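Lectin 2 (Agrocybe aegerita, PDB 4TQK) is a fungal lectin that binds N-acetylglucosamine in several sites around the rim of a beta-propeller, and so probably recognises glycans ending in that sugar. Local coordinates at residues V75-A80 with A102-D107; L117-D122 with I132-K137. The protein carries 1 engineered substitution. All blocks are in the same frame, centred on the assembly; numbering follows the deposited sequence.

Contact 1 of 2, residues V75-A80 with A102-D107; sequences VGFGNA and ANFGYD. With NAG (2-acetamido-2-deoxy-beta-D-glucopyranose), chain D; NAG (2-acetamido-2-deoxy-beta-D-glucopyranose), chain C.
Tyr-106 and Asp-107 fasten their backbone to the turn after strand 73-77 with two hydrogen bonds. Tyr-106 N donates to Gly-78 O (3.0 Å), and Asp-107 N reaches Asn-79 O at 2.9 Å. Ala-80 O, one residue on, takes a CA-H...O contact from Ala-102 CA (3.3 Å).

The apolar part is small: Phe-104 CB lies at the edge of the Phe-77 ring, in its plane, 3.6 Å from Phe-77 CD1, and Phe-104 O also sits near the ring plane. Phe-77 CG is anti to its own carbonyl carbon (chi1 -63°), which brings that ring edge beside Phe-104. The two side chains run alongside each other. This is the junction between two blades of the propeller, where the loop leaving strand 98-101 crosses to strand 117-121; Phe-104 and Gly-105 form a G1 beta bulge opposite Ala-108.

Sugars bind on both segments. Asn-79 N donates to O7 of the chain D N-acetylglucosamine (2.9 Å), while the Asn-79 side-chain oxygen is held by His-59 and Lys-58. Asn-103 grips the chain C sugar with its whole amide: OD1 accepts from O3 (2.8 Å) and ND2 donates to O4 (2.9 Å). Phe-104 N also donates to Asn-103 OD1, fixing the amide's rotation.

Contact 2 of 2, residues L117-D122 with I132-K137; sequences LRYLAD and IGFGEK. With NAG (2-acetamido-2-deoxy-beta-D-glucopyranose), chain C.
The rings of Tyr-119 and Phe-134 meet on one face of the hairpin, crossing at a slant. Tyr-119 CE2 comes within 3.9 Å of Phe-134 CE2, and Tyr-119 CD2 lies at the edge of the Phe-134 ring, in its plane. Leu-117 approaches the same phenylalanine obliquely, with CB 4.1 Å from Phe-134 CD2. Both aromatic side chains have CG anti to their own carbonyl carbon (chi1 -68° for Tyr-119), which puts CG beside the backbone N in both residues, and with this shared torsion the rings meet. Beyond the pair, strand 173-177 of the next blade packs on this face, touching Leu-117, Tyr-119 and Phe-134, and its Arg-174 O binds the tyrosine hydroxyl.

Further along the strands, Ile-132 extends CD1 to Ala-121, 3.6 Å from Ala-121 N and close to the methyl group as well.

Strands 117-121 and 130-134 form an antiparallel beta hairpin, the first two strands of a propeller blade. Leu-117 with Phe-134 and Tyr-119 with Ile-132 are hydrogen-bonded pairs, each joined by two bonds. Of these, Ile-132 N to Tyr-119 O measures 3.0 Å, while Leu-117 N to Phe-134 O is longer at 3.2 Å. Between them, Arg-118 and Gly-133 form a non-hydrogen-bonded pair, and Gly-133 CA makes a CA-H...O contact with Leu-117 O (3.3 Å). The Arg-118 side chain leaves by the other face, where Phe-104 O accepts from its NH1.

Past the strand end, the chain turns to the sugar. Glu-136 N donates almost straight to O7 of the chain C N-acetylglucosamine (3.0 Å), and Gly-135 CA lies beside that oxygen. The Glu-136 carboxylate is directed elsewhere, to His-116.

Contact 1 closes before contact 2 opens along the chain, and their centres are 12 Å apart. Contact 1 ties the end of strand 73-77 and the turn after it to the loop that follows the last strand of the same blade, 98-101; that loop leads into strand 117-121, which starts contact 2 in the next blade. Between the blades, Val-75 and Phe-77 pack on Leu-120, and Phe-77 also lies against Arg-118. Both contacts reach the chain C sugar: contact 1 supplies the loop part of its site and contact 2 the turn, with Gly-109 and Trp-111 also bonding the sugar. The site is built from the loop between two blades and the turn after strand 130-134 of the second.

Contact 1 of 2, residues V75-A80 with A102-D107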
ATOM      1  N   VAL A  75      -8.314 -14.688   4.436  1.00  5.69           N
ATOM      2  CA  VAL A  75      -8.329 -15.907   5.228  1.00  5.30           C
ATOM      3  C   VAL A  75      -9.711 -16.163   5.802  1.00  8.21           C
ATOM      4  O   VAL A  75     -10.353 -15.256   6.331  1.00 10.17           O
ATOM      5  CB  VAL A  75      -7.353 -15.833   6.393  1.00  5.71           C
ATOM      6  CG1 VAL A  75      -7.387 -17.139   7.178  1.00  6.29           C
ATOM      7  CG2 VAL A  75      -5.943 -15.516   5.902  1.00  5.12           C
ATOM      8  N   GLY A  76     -10.168 -17.402   5.700  1.00  6.77           N
ATOM      9  CA  GLY A  76     -11.508 -17.751   6.134  1.00  5.31           C
ATOM     10  C   GLY A  76     -11.496 -19.108   6.792  1.00  5.48           C
ATOM     11  O   GLY A  76     -10.844 -20.029   6.300  1.00  6.17           O
ATOM     12  N   PHE A  77     -12.177 -19.212   7.929  1.00  8.30           N
ATOM     13  CA  PHE A  77     -12.354 -20.470   8.636  1.00  7.84           C
ATOM     14  C   PHE A  77     -13.709 -21.029   8.223  1.00 11.64           C
ATOM     15  O   PHE A  77     -14.744 -20.595   8.739  1.00 13.02           O
ATOM     16  CB  PHE A  77     -12.367 -20.253  10.151  1.00  2.83           C
ATOM     17  CG  PHE A  77     -11.078 -19.717  10.718  1.00  3.65           C
ATOM     18  CD1 PHE A  77     -10.220 -20.548  11.433  1.00  4.86           C
ATOM     19  CD2 PHE A  77     -10.760 -18.379  10.599  1.00  2.24           C
ATOM     20  CE1 PHE A  77      -9.058 -20.059  11.980  1.00  2.99           C
ATOM     21  CE2 PHE A  77      -9.590 -17.871  11.144  1.00  2.99           C
ATOM     22  CZ  PHE A  77      -8.734 -18.711  11.835  1.00  5.91           C
ATOM     23  N   GLY A  78     -13.709 -22.000   7.316  1.00 10.82           N
ATOM     24  CA  GLY A  78     -14.953 -22.513   6.767  1.00 14.62           C
ATOM     25  C   GLY A  78     -15.408 -23.826   7.371  1.00 11.56           C
ATOM     26  O   GLY A  78     -15.243 -24.057   8.568  1.00 16.14           O
ATOM     27  N   ASN A  79     -15.979 -24.688   6.536  1.00 11.08           N
ATOM     28  CA  ASN A  79     -16.447 -26.000   6.984  1.00 10.58           C
ATOM     29  C   ASN A  79     -15.304 -26.972   7.243  1.00 10.02           C
ATOM     30  O   ASN A  79     -15.113 -27.400   8.384  1.00 10.40           O
ATOM     31  CB  ASN A  79     -17.459 -26.603   5.995  1.00 14.09           C
ATOM     32  CG  ASN A  79     -18.770 -25.830   5.952  1.00 14.72           C
ATOM     33  OD1 ASN A  79     -19.179 -25.218   6.938  1.00 12.70           O
ATOM     34  ND2 ASN A  79     -19.433 -25.857   4.801  1.00 12.61           N
ATOM     35  N   ALA A  80     -14.542 -27.307   6.195  1.00  5.90           N
ATOM     36  CA  ALA A  80     -13.479 -28.316   6.311  1.00  5.72           C
ATOM     37  C   ALA A  80     -12.142 -27.797   6.867  1.00  6.11           C
ATOM     38  O   ALA A  80     -11.219 -28.577   7.115  1.00  3.83           O
ATOM     39  CB  ALA A  80     -13.266 -29.027   4.988  1.00  2.92           C
ATOM     40  N   ALA A 102      -6.736 -28.514   7.764  1.00 12.74           N
ATOM     41  CA  ALA A 102      -8.062 -29.079   8.020  1.00 12.31           C
ATOM     42  C   ALA A 102      -8.375 -29.066   9.520  1.00 13.54           C
ATOM     43  O   ALA A 102      -8.427 -30.119  10.168  1.00 15.43           O
ATOM     44  CB  ALA A 102      -8.173 -30.487   7.460  1.00  5.96           C
ATOM     45  N   ASN A 103      -8.582 -27.870  10.063  1.00  2.91           N
ATOM     46  CA  ASN A 103      -8.905 -27.717  11.478  1.00  3.88           C
ATOM     47  C   ASN A 103      -9.405 -26.295  11.739  1.00  5.39           C
ATOM     48  O   ASN A 103      -9.348 -25.440  10.849  1.00  4.76           O
ATOM     49  CB  ASN A 103      -7.688 -28.042  12.345  1.00  2.33           C
ATOM     50  CG  ASN A 103      -8.068 -28.644  13.685  1.00  6.95           C
ATOM     51  OD1 ASN A 103      -9.093 -28.300  14.259  1.00  6.02           O
ATOM     52  ND2 ASN A 103      -7.239 -29.562  14.186  1.00  7.05           N
ATOM     53  N   PHE A 104      -9.895 -26.039  12.947  1.00  4.80           N
ATOM     54  CA  PHE A 104     -10.482 -24.742  13.246  1.00  5.06           C
ATOM     55  C   PHE A 104     -11.680 -24.469  12.327  1.00  4.04           C
ATOM     56  O   PHE A 104     -11.923 -23.330  11.948  1.00  5.27           O
ATOM     57  CB  PHE A 104      -9.445 -23.626  13.047  1.00  4.33           C
ATOM     58  CG  PHE A 104      -8.186 -23.788  13.871  1.00 10.46           C
ATOM     59  CD1 PHE A 104      -8.156 -23.399  15.206  1.00  6.88           C
ATOM     60  CD2 PHE A 104      -7.025 -24.303  13.304  1.00  6.36           C
ATOM     61  CE1 PHE A 104      -7.000 -23.537  15.958  1.00  5.79           C
ATOM     62  CE2 PHE A 104      -5.863 -24.430  14.060  1.00  7.23           C
ATOM     63  CZ  PHE A 104      -5.856 -24.042  15.381  1.00  6.17           C
ATOM     64  N   GLY A 105     -12.422 -25.502  11.964  1.00  3.10           N
ATOM     65  CA  GLY A 105     -13.587 -25.318  11.112  1.00  4.20           C
ATOM     66  C   GLY A 105     -14.865 -25.902  11.694  1.00  5.19           C
ATOM     67  O   GLY A 105     -14.818 -26.687  12.649  1.00  6.97           O
ATOM     68  N   TYR A 106     -16.008 -25.526  11.121  1.00  3.95           N
ATOM     69  CA  TYR A 106     -17.306 -25.985  11.624  1.00  6.44           C
ATOM     70  C   TYR A 106     -17.383 -27.517  11.651  1.00  7.08           C
ATOM     71  O   TYR A 106     -17.851 -28.095  12.627  1.00  8.64           O
ATOM     72  CB  TYR A 106     -18.457 -25.409  10.789  1.00 11.24           C
ATOM     73  CG  TYR A 106     -19.845 -25.663  11.364  1.00 10.59           C
ATOM     74  CD1 TYR A 106     -20.494 -24.697  12.130  1.00 12.92           C
ATOM     75  CD2 TYR A 106     -20.502 -26.868  11.146  1.00 12.52           C
ATOM     76  CE1 TYR A 106     -21.762 -24.922  12.657  1.00 13.45           C
ATOM     77  CE2 TYR A 106     -21.766 -27.103  11.666  1.00 13.39           C
ATOM     78  CZ  TYR A 106     -22.389 -26.125  12.422  1.00 15.79           C
ATOM     79  OH  TYR A 106     -23.651 -26.357  12.941  1.00 20.76           O
ATOM     80  N   ASP A 107     -16.917 -28.156  10.580  1.00  7.59           N
ATOM     81  CA  ASP A 107     -16.839 -29.614  10.499  1.00  8.16           C
ATOM     82  C   ASP A 107     -15.400 -30.125  10.545  1.00  6.33           C
ATOM     83  O   ASP A 107     -15.109 -31.195  10.013  1.00  8.16           O
ATOM     84  CB  ASP A 107     -17.445 -30.113   9.190  1.00 10.51           C
ATOM     85  CG  ASP A 107     -18.916 -29.813   9.067  1.00 14.07           C
ATOM     86  OD1 ASP A 107     -19.694 -30.202   9.970  1.00 12.93           O
ATOM     87  OD2 ASP A 107     -19.284 -29.197   8.042  1.00 16.95           O
TER
HETATM   88  C1  NAG D 502     -16.284 -25.264   0.303  1.00 16.93           C
HETATM   89  C2  NAG D 502     -15.653 -24.029   0.929  1.00 10.55           C
HETATM   90  C3  NAG D 502     -15.166 -23.121  -0.186  1.00 11.62           C
HETATM   91  C4  NAG D 502     -14.242 -23.922  -1.115  1.00 15.78           C
HETATM   92  C5  NAG D 502     -14.895 -25.241  -1.552  1.00 20.17           C
HETATM   93  C6  NAG D 502     -13.979 -26.122  -2.401  1.00 26.58           C
HETATM   94  C7  NAG D 502     -16.642 -23.461   3.065  1.00 11.05           C
HETATM   95  C8  NAG D 502     -17.663 -22.626   3.786  1.00 10.30           C
HETATM   96  N2  NAG D 502     -16.638 -23.347   1.739  1.00 12.25           N
HETATM   97  O1  NAG D 502     -16.832 -26.074   1.312  1.00 28.72           O
HETATM   98  O3  NAG D 502     -14.510 -22.007   0.379  1.00  9.54           O
HETATM   99  O4  NAG D 502     -13.889 -23.146  -2.231  1.00 12.79           O
HETATM  100  O5  NAG D 502     -15.294 -25.967  -0.402  1.00 17.13           O
HETATM  101  O6  NAG D 502     -13.186 -26.938  -1.555  1.00 31.13           O
HETATM  102  O7  NAG D 502     -15.873 -24.197   3.688  1.00  9.60           O
HETATM  103  C1  NAG C 501     -10.904 -30.454  19.656  1.00 12.81           C
HETATM  104  C2  NAG C 501     -10.579 -29.148  18.934  1.00 14.24           C
HETATM  105  C3  NAG C 501      -9.879 -29.462  17.617  1.00 11.07           C
HETATM  106  C4  NAG C 501      -8.667 -30.336  17.907  1.00  9.56           C
HETATM  107  C5  NAG C 501      -9.040 -31.555  18.747  1.00 12.81           C
HETATM  108  C6  NAG C 501      -7.823 -32.399  19.136  1.00 14.34           C
HETATM  109  C7  NAG C 501     -12.026 -27.273  19.472  1.00 11.31           C
HETATM  110  C8  NAG C 501     -13.250 -26.480  19.108  1.00  7.90           C
HETATM  111  N2  NAG C 501     -11.769 -28.346  18.730  1.00 14.06           N
HETATM  112  O1  NAG C 501     -11.498 -30.160  20.892  1.00 27.29           O
HETATM  113  O3  NAG C 501      -9.469 -28.269  16.992  1.00 12.03           O
HETATM  114  O4  NAG C 501      -8.111 -30.758  16.687  1.00 14.72           O
HETATM  115  O5  NAG C 501      -9.701 -31.135  19.919  1.00 12.95           O
HETATM  116  O6  NAG C 501      -6.949 -31.611  19.908  1.00 12.18           O
HETATM  117  O7  NAG C 501     -11.316 -26.921  20.416  1.00 12.63           O

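Contact 2 of 2, residues L117-D122 with I132-K137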
ATOM      1  N   LEU A 117     -13.424 -18.658  19.858  1.00  2.79           N
ATOM      2  CA  LEU A 117     -12.882 -17.498  19.149  1.00  5.26           C
ATOM      3  C   LEU A 117     -11.738 -17.953  18.244  1.00  5.15           C
ATOM      4  O   LEU A 117     -10.927 -18.794  18.644  1.00  2.79           O
ATOM      5  CB  LEU A 117     -12.370 -16.422  20.135  1.00  5.29           C
ATOM      6  CG  LEU A 117     -13.382 -15.831  21.122  1.00  5.63           C
ATOM      7  CD1 LEU A 117     -12.692 -15.179  22.324  1.00  2.24           C
ATOM      8  CD2 LEU A 117     -14.333 -14.846  20.443  1.00  3.11           C
ATOM      9  N   ARG A 118     -11.668 -17.399  17.037  1.00  4.84           N
ATOM     10  CA  ARG A 118     -10.565 -17.710  16.131  1.00  7.07           C
ATOM     11  C   ARG A 118      -9.929 -16.432  15.581  1.00  8.68           C
ATOM     12  O   ARG A 118     -10.612 -15.596  14.978  1.00  7.19           O
ATOM     13  CB  ARG A 118     -11.024 -18.642  15.002  1.00  5.69           C
ATOM     14  CG  ARG A 118     -11.248 -20.075  15.452  1.00  5.71           C
ATOM     15  CD  ARG A 118     -12.181 -20.825  14.517  1.00  5.68           C
ATOM     16  NE  ARG A 118     -13.568 -20.395  14.680  1.00  4.83           N
ATOM     17  CZ  ARG A 118     -14.571 -20.796  13.910  1.00  6.48           C
ATOM     18  NH1 ARG A 118     -14.347 -21.630  12.912  1.00  7.38           N
ATOM     19  NH2 ARG A 118     -15.800 -20.358  14.136  1.00  9.77           N
ATOM     20  N   TYR A 119      -8.621 -16.298  15.812  1.00  4.91           N
ATOM     21  CA  TYR A 119      -7.866 -15.088  15.493  1.00  4.92           C
ATOM     22  C   TYR A 119      -6.647 -15.447  14.671  1.00  7.75           C
ATOM     23  O   TYR A 119      -6.175 -16.589  14.691  1.00  6.19           O
ATOM     24  CB  TYR A 119      -7.343 -14.422  16.764  1.00  6.99           C
ATOM     25  CG  TYR A 119      -8.380 -13.811  17.674  1.00  7.11           C
ATOM     26  CD1 TYR A 119      -9.508 -13.169  17.164  1.00  6.86           C
ATOM     27  CD2 TYR A 119      -8.218 -13.861  19.044  1.00  3.57           C
ATOM     28  CE1 TYR A 119     -10.441 -12.604  18.014  1.00  9.60           C
ATOM     29  CE2 TYR A 119      -9.135 -13.306  19.889  1.00  3.87           C
ATOM     30  CZ  TYR A 119     -10.239 -12.680  19.381  1.00  6.38           C
ATOM     31  OH  TYR A 119     -11.140 -12.124  20.251  1.00  8.30           O
ATOM     32  N   LEU A 120      -6.124 -14.450  13.975  1.00  6.67           N
ATOM     33  CA  LEU A 120      -4.891 -14.589  13.223  1.00  7.72           C
ATOM     34  C   LEU A 120      -3.928 -13.529  13.763  1.00  8.21           C
ATOM     35  O   LEU A 120      -4.229 -12.331  13.701  1.00  9.92           O
ATOM     36  CB  LEU A 120      -5.170 -14.361  11.735  1.00  8.10           C
ATOM     37  CG  LEU A 120      -6.165 -15.320  11.063  1.00  5.61           C
ATOM     38  CD1 LEU A 120      -6.554 -14.851   9.679  1.00  4.41           C
ATOM     39  CD2 LEU A 120      -5.581 -16.725  10.974  1.00 10.19           C
ATOM     40  N   ALA A 121      -2.800 -13.958  14.328  1.00  2.56           N
ATOM     41  CA  ALA A 121      -1.832 -13.011  14.902  1.00  5.03           C
ATOM     42  C   ALA A 121      -0.374 -13.456  14.766  1.00  5.05           C
ATOM     43  O   ALA A 121      -0.078 -14.660  14.789  1.00  5.70           O
ATOM     44  CB  ALA A 121      -2.162 -12.725  16.363  1.00  8.03           C
ATOM     45  N   ASP A 122       0.526 -12.477  14.656  1.00  6.22           N
ATOM     46  CA  ASP A 122       1.962 -12.728  14.566  1.00  3.72           C
ATOM     47  C   ASP A 122       2.560 -12.839  15.967  1.00  7.99           C
ATOM     48  O   ASP A 122       3.466 -12.079  16.336  1.00  9.06           O
ATOM     49  CB  ASP A 122       2.651 -11.605  13.762  1.00  6.61           C
ATOM     50  CG  ASP A 122       4.124 -11.890  13.458  1.00  9.94           C
ATOM     51  OD1 ASP A 122       4.573 -13.044  13.627  1.00  9.42           O
ATOM     52  OD2 ASP A 122       4.836 -10.952  13.031  1.00  8.64           O
ATOM     53  N   ILE A 132      -4.575 -18.722  16.169  1.00 18.86           N
ATOM     54  CA  ILE A 132      -4.829 -18.821  17.599  1.00 18.90           C
ATOM     55  C   ILE A 132      -6.324 -19.053  17.784  1.00 15.77           C
ATOM     56  O   ILE A 132      -7.137 -18.244  17.344  1.00 18.45           O
ATOM     57  CB  ILE A 132      -4.419 -17.521  18.356  1.00  9.58           C
ATOM     58  CG1 ILE A 132      -2.949 -17.189  18.129  1.00 13.38           C
ATOM     59  CG2 ILE A 132      -4.639 -17.671  19.856  1.00  9.18           C
ATOM     60  CD1 ILE A 132      -2.660 -16.522  16.814  1.00 16.52           C
ATOM     61  N   GLY A 133      -6.687 -20.163  18.423  1.00  5.89           N
ATOM     62  CA  GLY A 133      -8.079 -20.440  18.709  1.00  2.63           C
ATOM     63  C   GLY A 133      -8.329 -20.642  20.191  1.00  4.44           C
ATOM     64  O   GLY A 133      -7.587 -21.351  20.864  1.00  5.49           O
ATOM     65  N   PHE A 134      -9.365 -20.011  20.722  1.00  3.49           N
ATOM     66  CA  PHE A 134      -9.788 -20.326  22.068  1.00  4.53           C
ATOM     67  C   PHE A 134     -10.898 -21.346  21.899  1.00  6.94           C
ATOM     68  O   PHE A 134     -12.024 -21.002  21.530  1.00  6.03           O
ATOM     69  CB  PHE A 134     -10.283 -19.080  22.794  1.00  5.26           C
ATOM     70  CG  PHE A 134      -9.207 -18.059  23.033  1.00  5.34           C
ATOM     71  CD1 PHE A 134      -8.529 -18.019  24.236  1.00  4.62           C
ATOM     72  CD2 PHE A 134      -8.872 -17.142  22.050  1.00 10.97           C
ATOM     73  CE1 PHE A 134      -7.532 -17.085  24.451  1.00  8.09           C
ATOM     74  CE2 PHE A 134      -7.877 -16.196  22.265  1.00  6.55           C
ATOM     75  CZ  PHE A 134      -7.204 -16.182  23.465  1.00  4.71           C
ATOM     76  N   GLY A 135     -10.561 -22.608  22.139  1.00  8.18           N
ATOM     77  CA  GLY A 135     -11.461 -23.700  21.850  1.00  9.60           C
ATOM     78  C   GLY A 135     -12.034 -24.336  23.091  1.00 10.36           C
ATOM     79  O   GLY A 135     -12.287 -23.663  24.091  1.00 12.59           O
ATOM     80  N   GLU A 136     -12.230 -25.647  23.020  1.00 10.29           N
ATOM     81  CA  GLU A 136     -12.919 -26.381  24.060  1.00 13.36           C
ATOM     82  C   GLU A 136     -12.016 -26.565  25.292  1.00 13.61           C
ATOM     83  O   GLU A 136     -12.428 -26.271  26.406  1.00 11.42           O
ATOM     84  CB  GLU A 136     -13.420 -27.710  23.486  1.00 10.20           C
ATOM     85  CG  GLU A 136     -14.580 -28.383  24.226  1.00 16.06           C
ATOM     86  CD  GLU A 136     -15.898 -27.599  24.243  1.00 17.37           C
ATOM     87  OE1 GLU A 136     -16.254 -26.895  23.273  1.00 11.74           O
ATOM     88  OE2 GLU A 136     -16.605 -27.716  25.259  1.00 27.44           O
ATOM     89  N   LYS A 137     -10.773 -26.987  25.076  1.00  3.30           N
ATOM     90  CA  LYS A 137      -9.866 -27.329  26.162  1.00  3.20           C
ATOM     91  C   LYS A 137      -8.817 -26.270  26.463  1.00  4.93           C
ATOM     92  O   LYS A 137      -7.897 -26.509  27.233  1.00  7.97           O
ATOM     93  CB  LYS A 137      -9.186 -28.669  25.863  1.00  9.11           C
ATOM     94  CG  LYS A 137     -10.129 -29.849  25.821  1.00  9.58           C
ATOM     95  CD  LYS A 137     -11.225 -29.658  26.872  1.00 15.68           C
ATOM     96  CE  LYS A 137     -11.234 -30.767  27.906  1.00 22.91           C
ATOM     97  NZ  LYS A 137     -12.341 -31.722  27.649  1.00 19.29           N
TER
HETATM   98  C1  NAG C 501     -10.904 -30.454  19.656  1.00 12.81           C
HETATM   99  C2  NAG C 501     -10.579 -29.148  18.934  1.00 14.24           C
HETATM  100  C3  NAG C 501      -9.879 -29.462  17.617  1.00 11.07           C
HETATM  101  C4  NAG C 501      -8.667 -30.336  17.907  1.00  9.56           C
HETATM  102  C5  NAG C 501      -9.040 -31.555  18.747  1.00 12.81           C
HETATM  103  C6  NAG C 501      -7.823 -32.399  19.136  1.00 14.34           C
HETATM  104  C7  NAG C 501     -12.026 -27.273  19.472  1.00 11.31           C
HETATM  105  C8  NAG C 501     -13.250 -26.480  19.108  1.00  7.90           C
HETATM  106  N2  NAG C 501     -11.769 -28.346  18.730  1.00 14.06           N
HETATM  107  O1  NAG C 501     -11.498 -30.160  20.892  1.00 27.29           O
HETATM  108  O3  NAG C 501      -9.469 -28.269  16.992  1.00 12.03           O
HETATM  109  O4  NAG C 501      -8.111 -30.758  16.687  1.00 14.72           O
HETATM  110  O5  NAG C 501      -9.701 -31.135  19.919  1.00 12.95           O
HETATM  111  O6  NAG C 501      -6.949 -31.611  19.908  1.00 12.18           O
HETATM  112  O7  NAG C 501     -11.316 -26.921  20.416  1.00 12.63           O